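PDB 2HXO: putative TetR-family transcriptional regulator from Streptomyces coelicolor, which probably binds regulatory DNA through an N-terminal helix-turn-helix domain and controls transcription. Local coordinates for residues A24-L28 against A41-L46; G33-L37 against K60-L64; A67-V72 against W107-L112; W99-E103 against A160-A165; I128-G133 against S150-M154. One frame throughout, in Å; residues are numbered along the deposited sequence.

Contact 1 (A24-L28 against A41-L46); sequences AAVEL and ALAERL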
# COMPACT_ATOMS: atom_id res chain seq x y z
N ALA A 24 -14.21 1.27 23.20
CA ALA A 24 -15.45 0.65 22.73
C ALA A 24 -15.50 0.56 21.21
O ALA A 24 -15.86 -0.48 20.66
CB ALA A 24 -16.65 1.43 23.25
N ALA A 25 -15.15 1.64 20.54
CA ALA A 25 -15.17 1.66 19.08
C ALA A 25 -14.17 0.65 18.51
O ALA A 25 -14.45 -0.02 17.51
CB ALA A 25 -14.85 3.07 18.57
N VAL A 26 -13.00 0.54 19.14
CA VAL A 26 -11.99 -0.41 18.70
C VAL A 26 -12.54 -1.84 18.78
O VAL A 26 -12.45 -2.61 17.81
CB VAL A 26 -10.70 -0.30 19.56
CG1 VAL A 26 -9.71 -1.40 19.17
CG2 VAL A 26 -10.06 1.07 19.38
N GLU A 27 -13.11 -2.20 19.93
CA GLU A 27 -13.68 -3.53 20.13
C GLU A 27 -14.69 -3.82 19.04
O GLU A 27 -14.71 -4.90 18.46
CB GLU A 27 -14.37 -3.61 21.50
CG GLU A 27 -13.47 -3.29 22.68
CD GLU A 27 -14.21 -3.27 23.99
OE1 GLU A 27 -15.19 -2.50 24.12
OE2 GLU A 27 -13.82 -4.02 24.91
N LEU A 28 -15.55 -2.84 18.77
CA LEU A 28 -16.56 -2.98 17.74
C LEU A 28 -15.91 -3.10 16.37
O LEU A 28 -16.30 -3.94 15.57
CB LEU A 28 -17.51 -1.77 17.76
CG LEU A 28 -18.41 -1.65 19.00
CD1 LEU A 28 -19.20 -0.34 18.94
CD2 LEU A 28 -19.36 -2.85 19.07
N ALA A 41 -24.81 0.68 18.68
CA ALA A 41 -23.78 -0.28 19.08
C ALA A 41 -22.86 0.34 20.14
O ALA A 41 -22.63 -0.26 21.20
CB ALA A 41 -22.98 -0.71 17.87
N LEU A 42 -22.35 1.53 19.85
CA LEU A 42 -21.45 2.22 20.76
C LEU A 42 -22.17 2.51 22.09
O LEU A 42 -21.65 2.22 23.17
CB LEU A 42 -20.98 3.54 20.14
CG LEU A 42 -19.64 4.18 20.56
CD1 LEU A 42 -19.68 5.65 20.15
CD2 LEU A 42 -19.40 4.07 22.06
N ALA A 43 -23.36 3.09 21.99
CA ALA A 43 -24.15 3.42 23.17
C ALA A 43 -24.41 2.18 24.03
O ALA A 43 -24.23 2.22 25.25
CB ALA A 43 -25.47 4.06 22.75
N GLU A 44 -24.82 1.09 23.39
CA GLU A 44 -25.10 -0.14 24.12
C GLU A 44 -23.85 -0.69 24.80
O GLU A 44 -23.87 -0.97 26.00
CB GLU A 44 -25.69 -1.20 23.18
CG GLU A 44 -27.14 -0.96 22.78
CD GLU A 44 -27.63 -1.93 21.72
OE1 GLU A 44 -27.38 -3.15 21.87
OE2 GLU A 44 -28.28 -1.48 20.74
N ARG A 45 -22.77 -0.85 24.05
CA ARG A 45 -21.54 -1.38 24.64
C ARG A 45 -21.00 -0.47 25.73
O ARG A 45 -20.27 -0.92 26.61
CB ARG A 45 -20.47 -1.59 23.57
CG ARG A 45 -20.79 -2.74 22.64
CD ARG A 45 -19.53 -3.49 22.24
NE ARG A 45 -18.85 -4.06 23.40
CZ ARG A 45 -17.79 -4.86 23.32
NH1 ARG A 45 -17.30 -5.20 22.14
NH2 ARG A 45 -17.23 -5.33 24.43
N LEU A 46 -21.37 0.80 25.66
CA LEU A 46 -20.92 1.78 26.64
C LEU A 46 -21.87 1.82 27.84
O LEU A 46 -21.54 2.36 28.90
CB LEU A 46 -20.84 3.17 26.00
CG LEU A 46 -19.55 3.97 26.17
CD1 LEU A 46 -18.34 3.12 25.81
CD2 LEU A 46 -19.62 5.20 25.29

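Contact 2 (G33-L37 against K60-L64); sequences GERGL and KAELL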
# COMPACT_ATOMS: atom_id res chain seq x y z
N GLY A 33 -16.59 -4.52 12.52
CA GLY A 33 -16.02 -3.67 11.48
C GLY A 33 -16.51 -2.23 11.46
O GLY A 33 -17.19 -1.78 12.37
N GLU A 34 -16.16 -1.52 10.39
CA GLU A 34 -16.55 -0.12 10.26
C GLU A 34 -18.07 -0.01 10.22
O GLU A 34 -18.67 0.66 11.06
CB GLU A 34 -15.96 0.48 8.99
CG GLU A 34 -15.95 2.00 9.00
CD GLU A 34 -15.29 2.59 7.77
OE1 GLU A 34 -14.19 2.11 7.40
OE2 GLU A 34 -15.86 3.54 7.18
N ARG A 35 -18.68 -0.67 9.24
CA ARG A 35 -20.13 -0.66 9.09
C ARG A 35 -20.83 -1.02 10.40
O ARG A 35 -21.92 -0.54 10.68
CB ARG A 35 -20.56 -1.63 7.99
CG ARG A 35 -20.48 -1.08 6.58
CD ARG A 35 -21.69 -0.20 6.26
NE ARG A 35 -21.70 0.25 4.87
CZ ARG A 35 -22.75 0.80 4.26
NH1 ARG A 35 -23.89 0.98 4.92
NH2 ARG A 35 -22.66 1.18 2.99
N GLY A 36 -20.19 -1.88 11.19
CA GLY A 36 -20.76 -2.30 12.46
C GLY A 36 -20.60 -1.26 13.55
O GLY A 36 -21.14 -1.42 14.65
N LEU A 37 -19.85 -0.20 13.27
CA LEU A 37 -19.64 0.86 14.24
C LEU A 37 -20.78 1.87 14.10
O LEU A 37 -20.73 2.76 13.24
CB LEU A 37 -18.30 1.56 14.02
CG LEU A 37 -18.00 2.67 15.04
CD1 LEU A 37 -17.87 2.08 16.43
CD2 LEU A 37 -16.73 3.41 14.65
N LYS A 60 -18.74 10.21 13.24
CA LYS A 60 -18.14 8.90 13.06
C LYS A 60 -16.72 9.03 12.52
O LYS A 60 -15.81 8.32 12.96
CB LYS A 60 -18.98 8.05 12.10
CG LYS A 60 -18.43 6.64 11.89
CD LYS A 60 -19.18 5.89 10.79
CE LYS A 60 -18.73 4.42 10.71
NZ LYS A 60 -19.60 3.61 9.81
N ALA A 61 -16.54 9.93 11.56
CA ALA A 61 -15.24 10.16 10.95
C ALA A 61 -14.18 10.47 12.01
O ALA A 61 -13.07 9.95 11.96
CB ALA A 61 -15.33 11.31 9.94
N GLU A 62 -14.54 11.32 12.97
CA GLU A 62 -13.63 11.71 14.05
C GLU A 62 -13.38 10.55 15.02
O GLU A 62 -12.28 10.43 15.58
CB GLU A 62 -14.21 12.90 14.82
CG GLU A 62 -14.29 14.24 14.07
CD GLU A 62 -15.07 14.18 12.75
OE1 GLU A 62 -16.19 13.60 12.72
OE2 GLU A 62 -14.56 14.74 11.74
N LEU A 63 -14.38 9.71 15.22
CA LEU A 63 -14.23 8.57 16.12
C LEU A 63 -13.29 7.52 15.50
O LEU A 63 -12.46 6.93 16.18
CB LEU A 63 -15.59 7.95 16.41
CG LEU A 63 -15.66 6.82 17.45
CD1 LEU A 63 -15.03 7.27 18.75
CD2 LEU A 63 -17.11 6.42 17.65
N LEU A 64 -13.42 7.31 14.19
CA LEU A 64 -12.55 6.37 13.50
C LEU A 64 -11.11 6.86 13.62
O LEU A 64 -10.19 6.07 13.84
CB LEU A 64 -12.93 6.27 12.02
CG LEU A 64 -14.25 5.57 11.66
CD1 LEU A 64 -14.47 5.66 10.15
CD2 LEU A 64 -14.21 4.13 12.12

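Contact 3 (A67-V72 against W107-L112); sequences ATDAVV and WLATQL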
# COMPACT_ATOMS: atom_id res chain seq x y z
N ALA A 67 -9.74 6.24 17.06
CA ALA A 67 -9.52 4.81 17.25
C ALA A 67 -8.22 4.39 16.56
O ALA A 67 -7.41 3.66 17.12
CB ALA A 67 -10.69 4.02 16.67
N THR A 68 -8.04 4.88 15.34
CA THR A 68 -6.83 4.60 14.58
C THR A 68 -5.61 5.13 15.34
O THR A 68 -4.61 4.43 15.50
CB THR A 68 -6.92 5.26 13.20
OG1 THR A 68 -8.03 4.71 12.49
CG2 THR A 68 -5.63 5.04 12.40
N ASP A 69 -5.72 6.37 15.82
CA ASP A 69 -4.65 7.03 16.56
C ASP A 69 -4.28 6.29 17.84
O ASP A 69 -3.10 6.11 18.15
CB ASP A 69 -5.09 8.47 16.89
CG ASP A 69 -3.99 9.29 17.57
OD1 ASP A 69 -3.21 9.94 16.85
OD2 ASP A 69 -3.92 9.29 18.81
N ALA A 70 -5.29 5.87 18.60
CA ALA A 70 -5.05 5.17 19.85
C ALA A 70 -4.30 3.85 19.63
O ALA A 70 -3.35 3.54 20.34
CB ALA A 70 -6.37 4.90 20.56
N VAL A 71 -4.75 3.09 18.64
CA VAL A 71 -4.12 1.82 18.33
C VAL A 71 -2.68 1.99 17.84
O VAL A 71 -1.78 1.26 18.24
CB VAL A 71 -4.95 1.07 17.25
CG1 VAL A 71 -4.06 0.11 16.46
CG2 VAL A 71 -6.08 0.30 17.93
N VAL A 72 -2.47 2.97 16.96
CA VAL A 72 -1.15 3.24 16.41
C VAL A 72 -0.18 3.69 17.51
O VAL A 72 0.93 3.16 17.62
CB VAL A 72 -1.24 4.30 15.30
CG1 VAL A 72 0.15 4.77 14.89
CG2 VAL A 72 -1.97 3.72 14.09
N TRP A 107 -9.12 -3.62 10.17
CA TRP A 107 -9.70 -2.35 9.74
C TRP A 107 -8.67 -1.20 9.71
O TRP A 107 -8.84 -0.22 8.99
CB TRP A 107 -10.85 -1.97 10.67
CG TRP A 107 -10.45 -1.95 12.13
CD1 TRP A 107 -10.52 -2.99 13.02
CD2 TRP A 107 -9.90 -0.84 12.86
NE1 TRP A 107 -10.05 -2.59 14.25
CE2 TRP A 107 -9.66 -1.28 14.18
CE3 TRP A 107 -9.58 0.48 12.52
CZ2 TRP A 107 -9.12 -0.45 15.17
CZ3 TRP A 107 -9.03 1.32 13.50
CH2 TRP A 107 -8.81 0.84 14.81
N LEU A 108 -7.59 -1.33 10.48
CA LEU A 108 -6.57 -0.29 10.56
C LEU A 108 -5.98 0.16 9.23
O LEU A 108 -5.81 1.36 9.00
CB LEU A 108 -5.43 -0.72 11.49
CG LEU A 108 -4.49 0.42 11.91
CD1 LEU A 108 -5.26 1.45 12.73
CD2 LEU A 108 -3.34 -0.13 12.74
N ALA A 109 -5.64 -0.79 8.37
CA ALA A 109 -5.04 -0.46 7.08
C ALA A 109 -5.89 0.49 6.24
O ALA A 109 -5.38 1.41 5.62
CB ALA A 109 -4.77 -1.74 6.29
N THR A 110 -7.20 0.25 6.23
CA THR A 110 -8.12 1.08 5.47
C THR A 110 -8.21 2.49 6.06
O THR A 110 -8.26 3.47 5.33
CB THR A 110 -9.54 0.46 5.45
OG1 THR A 110 -9.49 -0.83 4.82
CG2 THR A 110 -10.51 1.36 4.66
N GLN A 111 -8.22 2.57 7.39
CA GLN A 111 -8.32 3.86 8.05
C GLN A 111 -7.09 4.73 7.82
O GLN A 111 -7.20 5.95 7.73
CB GLN A 111 -8.56 3.67 9.55
CG GLN A 111 -9.97 3.22 9.86
CD GLN A 111 -11.00 4.07 9.15
OE1 GLN A 111 -10.97 5.30 9.24
NE2 GLN A 111 -11.91 3.42 8.42
N LEU A 112 -5.92 4.10 7.71
CA LEU A 112 -4.69 4.83 7.46
C LEU A 112 -4.70 5.45 6.06
O LEU A 112 -4.23 6.58 5.87
CB LEU A 112 -3.48 3.91 7.62
CG LEU A 112 -3.17 3.40 9.02
CD1 LEU A 112 -2.07 2.36 8.94
CD2 LEU A 112 -2.75 4.56 9.92

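Contact 4 (W99-E103 against A160-A165); sequences WDATE and AAGQNA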
# COMPACT_ATOMS: atom_id res chain seq x y z
N TRP A 99 3.04 -2.70 11.43
CA TRP A 99 2.75 -4.00 10.83
C TRP A 99 1.94 -4.88 11.78
O TRP A 99 0.92 -5.46 11.39
CB TRP A 99 4.06 -4.70 10.47
CG TRP A 99 3.89 -6.16 10.12
CD1 TRP A 99 3.80 -7.22 10.99
CD2 TRP A 99 3.84 -6.73 8.80
NE1 TRP A 99 3.70 -8.40 10.30
CE2 TRP A 99 3.73 -8.13 8.95
CE3 TRP A 99 3.88 -6.19 7.51
CZ2 TRP A 99 3.66 -9.00 7.86
CZ3 TRP A 99 3.82 -7.06 6.42
CH2 TRP A 99 3.71 -8.44 6.61
N ASP A 100 2.39 -4.99 13.03
CA ASP A 100 1.68 -5.81 14.01
C ASP A 100 0.30 -5.24 14.34
O ASP A 100 -0.65 -6.00 14.55
CB ASP A 100 2.51 -5.93 15.30
CG ASP A 100 3.77 -6.76 15.10
OD1 ASP A 100 3.82 -7.57 14.15
OD2 ASP A 100 4.72 -6.61 15.90
N ALA A 101 0.19 -3.92 14.38
CA ALA A 101 -1.10 -3.30 14.67
C ALA A 101 -2.12 -3.59 13.56
O ALA A 101 -3.26 -3.93 13.85
CB ALA A 101 -0.93 -1.78 14.86
N THR A 102 -1.72 -3.46 12.30
CA THR A 102 -2.66 -3.70 11.21
C THR A 102 -3.00 -5.19 11.12
O THR A 102 -3.96 -5.60 10.47
CB THR A 102 -2.11 -3.22 9.86
OG1 THR A 102 -1.08 -4.12 9.43
CG2 THR A 102 -1.53 -1.82 9.99
N GLU A 103 -2.19 -5.99 11.79
CA GLU A 103 -2.37 -7.43 11.80
C GLU A 103 -3.37 -7.79 12.89
O GLU A 103 -4.20 -8.70 12.72
CB GLU A 103 -1.01 -8.10 12.05
CG GLU A 103 -1.04 -9.60 12.23
CD GLU A 103 0.27 -10.24 11.80
OE1 GLU A 103 0.46 -10.43 10.57
OE2 GLU A 103 1.12 -10.54 12.68
N ALA A 160 3.37 -2.71 2.18
CA ALA A 160 3.61 -4.07 2.66
C ALA A 160 2.58 -4.42 3.74
O ALA A 160 1.95 -5.48 3.68
CB ALA A 160 5.03 -4.19 3.20
N ALA A 161 2.40 -3.54 4.71
CA ALA A 161 1.42 -3.79 5.77
C ALA A 161 0.00 -3.88 5.20
O ALA A 161 -0.81 -4.70 5.65
CB ALA A 161 1.49 -2.70 6.83
N GLY A 162 -0.29 -3.04 4.21
CA GLY A 162 -1.60 -3.05 3.60
C GLY A 162 -1.89 -4.39 2.96
O GLY A 162 -2.98 -4.95 3.13
N GLN A 163 -0.91 -4.92 2.23
CA GLN A 163 -1.07 -6.21 1.58
C GLN A 163 -1.17 -7.30 2.64
O GLN A 163 -1.94 -8.25 2.49
CB GLN A 163 0.13 -6.49 0.66
CG GLN A 163 -0.06 -7.66 -0.30
CD GLN A 163 -1.36 -7.58 -1.10
OE1 GLN A 163 -1.82 -6.50 -1.46
NE2 GLN A 163 -1.96 -8.74 -1.38
N ASN A 164 -0.40 -7.16 3.71
CA ASN A 164 -0.43 -8.13 4.79
C ASN A 164 -1.84 -8.22 5.40
O ASN A 164 -2.33 -9.31 5.69
CB ASN A 164 0.57 -7.74 5.88
CG ASN A 164 0.41 -8.56 7.14
OD1 ASN A 164 0.54 -9.78 7.12
ND2 ASN A 164 0.10 -7.88 8.25
N ALA A 165 -2.47 -7.06 5.60
CA ALA A 165 -3.83 -7.03 6.15
C ALA A 165 -4.78 -7.81 5.25
O ALA A 165 -5.66 -8.53 5.74
CB ALA A 165 -4.31 -5.59 6.28

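Contact 5 (I128-G133 against S150-M154); sequences IFESLG and SSALM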
# COMPACT_ATOMS: atom_id res chain seq x y z
N ILE A 128 3.34 9.72 12.96
CA ILE A 128 4.14 8.69 12.31
C ILE A 128 5.29 9.41 11.64
O ILE A 128 6.44 9.00 11.72
CB ILE A 128 3.38 7.93 11.20
CG1 ILE A 128 2.11 7.30 11.76
CG2 ILE A 128 4.29 6.88 10.60
CD1 ILE A 128 2.37 6.43 12.96
N PHE A 129 4.96 10.50 10.95
CA PHE A 129 5.97 11.27 10.26
C PHE A 129 7.01 11.86 11.20
O PHE A 129 8.18 11.94 10.85
CB PHE A 129 5.32 12.37 9.41
CG PHE A 129 5.14 11.96 7.98
CD1 PHE A 129 3.99 11.29 7.56
CD2 PHE A 129 6.16 12.20 7.05
CE1 PHE A 129 3.85 10.84 6.24
CE2 PHE A 129 6.04 11.75 5.73
CZ PHE A 129 4.89 11.07 5.32
N GLU A 130 6.60 12.26 12.40
CA GLU A 130 7.55 12.80 13.36
C GLU A 130 8.49 11.67 13.80
O GLU A 130 9.69 11.87 13.92
CB GLU A 130 6.81 13.36 14.57
CG GLU A 130 7.68 14.09 15.59
CD GLU A 130 8.26 15.40 15.06
OE1 GLU A 130 7.66 16.02 14.18
OE2 GLU A 130 9.32 15.82 15.56
N SER A 131 7.93 10.49 14.05
CA SER A 131 8.71 9.34 14.47
C SER A 131 9.76 8.95 13.44
O SER A 131 10.92 8.73 13.79
CB SER A 131 7.78 8.14 14.70
OG SER A 131 6.79 8.43 15.67
N LEU A 132 9.36 8.86 12.18
CA LEU A 132 10.29 8.50 11.11
C LEU A 132 11.29 9.63 10.83
O LEU A 132 12.49 9.38 10.73
CB LEU A 132 9.51 8.16 9.84
CG LEU A 132 8.48 7.02 9.95
CD1 LEU A 132 7.66 6.93 8.66
CD2 LEU A 132 9.19 5.71 10.23
N GLY A 133 10.78 10.86 10.73
CA GLY A 133 11.63 12.01 10.44
C GLY A 133 12.85 12.21 11.34
O GLY A 133 13.96 12.44 10.84
N SER A 150 11.29 10.39 4.44
CA SER A 150 10.23 10.01 5.37
C SER A 150 9.00 9.46 4.68
O SER A 150 8.42 8.47 5.14
CB SER A 150 9.83 11.21 6.22
OG SER A 150 10.92 11.59 7.05
N SER A 151 8.59 10.11 3.58
CA SER A 151 7.42 9.69 2.81
C SER A 151 7.64 8.34 2.17
O SER A 151 6.71 7.55 2.07
CB SER A 151 7.10 10.70 1.71
OG SER A 151 6.61 11.92 2.25
N ALA A 152 8.87 8.08 1.72
CA ALA A 152 9.19 6.80 1.11
C ALA A 152 9.02 5.68 2.13
O ALA A 152 8.41 4.65 1.83
CB ALA A 152 10.62 6.80 0.56
N LEU A 153 9.56 5.88 3.34
CA LEU A 153 9.42 4.86 4.38
C LEU A 153 7.93 4.61 4.61
O LEU A 153 7.47 3.46 4.59
CB LEU A 153 10.09 5.33 5.68
CG LEU A 153 11.61 5.27 5.59
CD1 LEU A 153 12.25 6.13 6.68
CD2 LEU A 153 12.05 3.81 5.66
N MSE A 154 7.18 5.69 4.77
CA MSE A 154 5.74 5.59 4.98
C MSE A 154 5.02 4.81 3.87
O MSE A 154 4.26 3.87 4.14
CB MSE A 154 5.14 6.97 5.06
CG MSE A 154 3.64 6.94 5.09
SE MSE A 154 3.06 6.28 6.79
CE MSE A 154 3.07 7.99 7.70

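Contact 1 (A24-L28 against A41-L46)
R45, L28 and A24 bury the most surface here, and they divide the contact into a charged edge and an apolar centre. The two helices cross steeply, at 114° between their directions, with axes 9.8 Å apart at closest approach. L28 starts out sideways from its helix, yet its tip reaches the partner. Its CD1 lies 3.9 Å from A41 CB and 3.8 Å from L42 N, so it packs against the backbone between these two residues. Its CD2 meets the aliphatic part of R45, 3.2 Å from R45 CD. The CB of A24 points toward the other helix. It packs against two leucines, 4.0 Å from L42 CD2 and 3.5 Å from L46 CD1. R45 reaches across to L28 and E27. Its NH1 is 3.4 Å from E27 CB, and its NH2 forms a salt bridge with E27 OE1 at 3.5 Å. That oxygen sits over one face of the guanidinium, so the pairing is of charges alone. L63 of helix 60-76 touches both A25 and L42 and continues the apolar packing. Segment 41-46 belongs to the predicted helix-turn-helix motif at 38-57, and helix 18-31 is the first helix of the three-helix TetR DNA-binding domain. The contact is mainly apolar packing, with the E27-R45 pair adding an attraction between charges at its rim and no directed N-H bond.

Contact 2 (G33-L37 against K60-L64)
In the three-helix DNA-binding domain of the TetR family, this contact sets the loop after the first helix against the start of helix 60-76. The loop makes a type I beta turn from E34 to L37, closed by L37 N to E34 O at 2.6 Å. G33, just before it, has positive phi; at its backbone angles a CB would press on the carbonyl of the preceding residue. L37 (t, p) points toward the helix. Its CD2 lies 3.6 Å from L64 CD2 and 4.3 Å from L63 CD2. With L64 in the m, t rotamer and L63 in t, p, both present their CD2 methyls to L37. L37 also touches A25 and L28 of helix 18-31. K60 is fully extended, with all four chi angles trans. This carries its chain past L37, with CE 3.6 Å from L37 O, and on to the turn. E34 is extended through chi1 and chi2, so its carboxylate reaches L64: OE2 is 3.9 Å from L64 CD1. K60 NZ ends the chain with a weak hydrogen bond to E34 O at 3.3 Å.

Contact 3 (A67-V72 against W107-L112)
T68 fits as a knob into a hole formed by W107, L108, Q111 and L112. Its CG2 lies 3.6 Å from L108 CD1 and 3.8 Å from L112 CD2. Its OG1 lies near the edge of the indole, 3.7 Å from W107 CZ3, and 3.2 Å from Q111 CB. That hydroxyl is hydrogen-bonded to the carbonyl of L64 in its own helix, so it can sit in this largely apolar hole with its polar need met. The helices cross at -116°, with axes 10.3 Å apart at closest approach. W107 reaches A67 with its six-membered ring: CH2 is 4.1 Å from A67 CB. W107 CZ2 also lies 4.2 Å from V71 CG2. The indole NE1 is hydrogen-bonded to D30 of helix 18-31. V71 and V72 complete the packing, with V71 CG1 3.8 Å from L108 CD2 and V72 CG2 4.3 Å from L112 CD2. The contact joins helix 60-76, which begins in the DNA-binding domain, to helix 107-118 of the C-terminal domain, which in TetR relatives commonly binds ligands. The two are held together here by close apolar packing, and the polar groups of T68 and W107 are satisfied outside the interface.

Contact 4 (W99-E103 against A160-A165)
Apolar and ring contacts come mainly from W99. Its side chain leaves the helix sideways and swings over the partner. N164 CB lies over one face of the indole, 3.3 Å from W99 CH2. W99 CE3 is 3.9 Å from A161 CA, and CZ3 is 4.5 Å from A160 CB. The ring also stacks with F218 of helix 214-230. T102 OG1 lies 3.9 Å from A161 CB. The small A161 lets the backbones come close; W99 CA and A161 CA are 5.2 Å apart. The axes run nearly parallel, at 24° and 9.1 Å, within the all-helical C-terminal domain of the TetR fold. There, helix 146-166 also faces the second subunit: Q163 NE2 is hydrogen-bonded to A113 O of that chain. Polar contacts are few. N164 ND2 gives a weak hydrogen bond to E103 OE1 at 3.5 Å. T102 OG1 turns back to its own helix and donates to W99 O at 3.1 Å.

Contact 5 (I128-G133 against S150-M154)
The F129 ring and the M154 side chain are the two largest bumps of this contact, and they lie against each other. M154, a selenomethionine, points across the gap. Its CE ends in a hollow between I128 and F129, 3.3 Å from I128 CG2 and 3.3 Å from F129 CE1. F129 reaches back toward the start of the other segment, with CE2 3.9 Å from S150 CB and 3.5 Å from S151 OG. L132 projects into the groove beside S150, L153 and M154. Its CD1 is 3.9 Å from S150 O and 4.2 Å from L153 CB. G133 offers a flat spot: its CA is 3.5 Å from S150 OG, and the CA atoms of these two residues are 5.6 Å apart. Both serine hydroxyls bond to carbonyls in their own helix, S150 to W146 and S151 to F147. The helices cross at 115°. S150 also packs on F201 of the second subunit. The contact lies in the all-helical C-terminal domain of the TetR fold, beside the subunit interface.

In the fold
Contacts 1 and 2 lie together in the DNA-binding domain, with centres 10 Å apart. They meet at several points, among them L42 CD1 on L63 CD2 at 3.7 Å. Contact 3 packs helix 60-76, which continues from this domain, against the C-terminal helices. It shares that helix with contact 2, and its centre is 11 Å from that of contact 2 and 11 Å from that of contact 4. L108 CD2 packs on A101 CB of contact 4 at 3.6 Å, and V72 CG1 reaches I128 CD1 of contact 5 at 3.4 Å. Contacts 4 and 5 share helix 146-166 and both touch the second subunit. Of the contacts, contact 5 lies farthest from contact 1, centres about 32 Å apart.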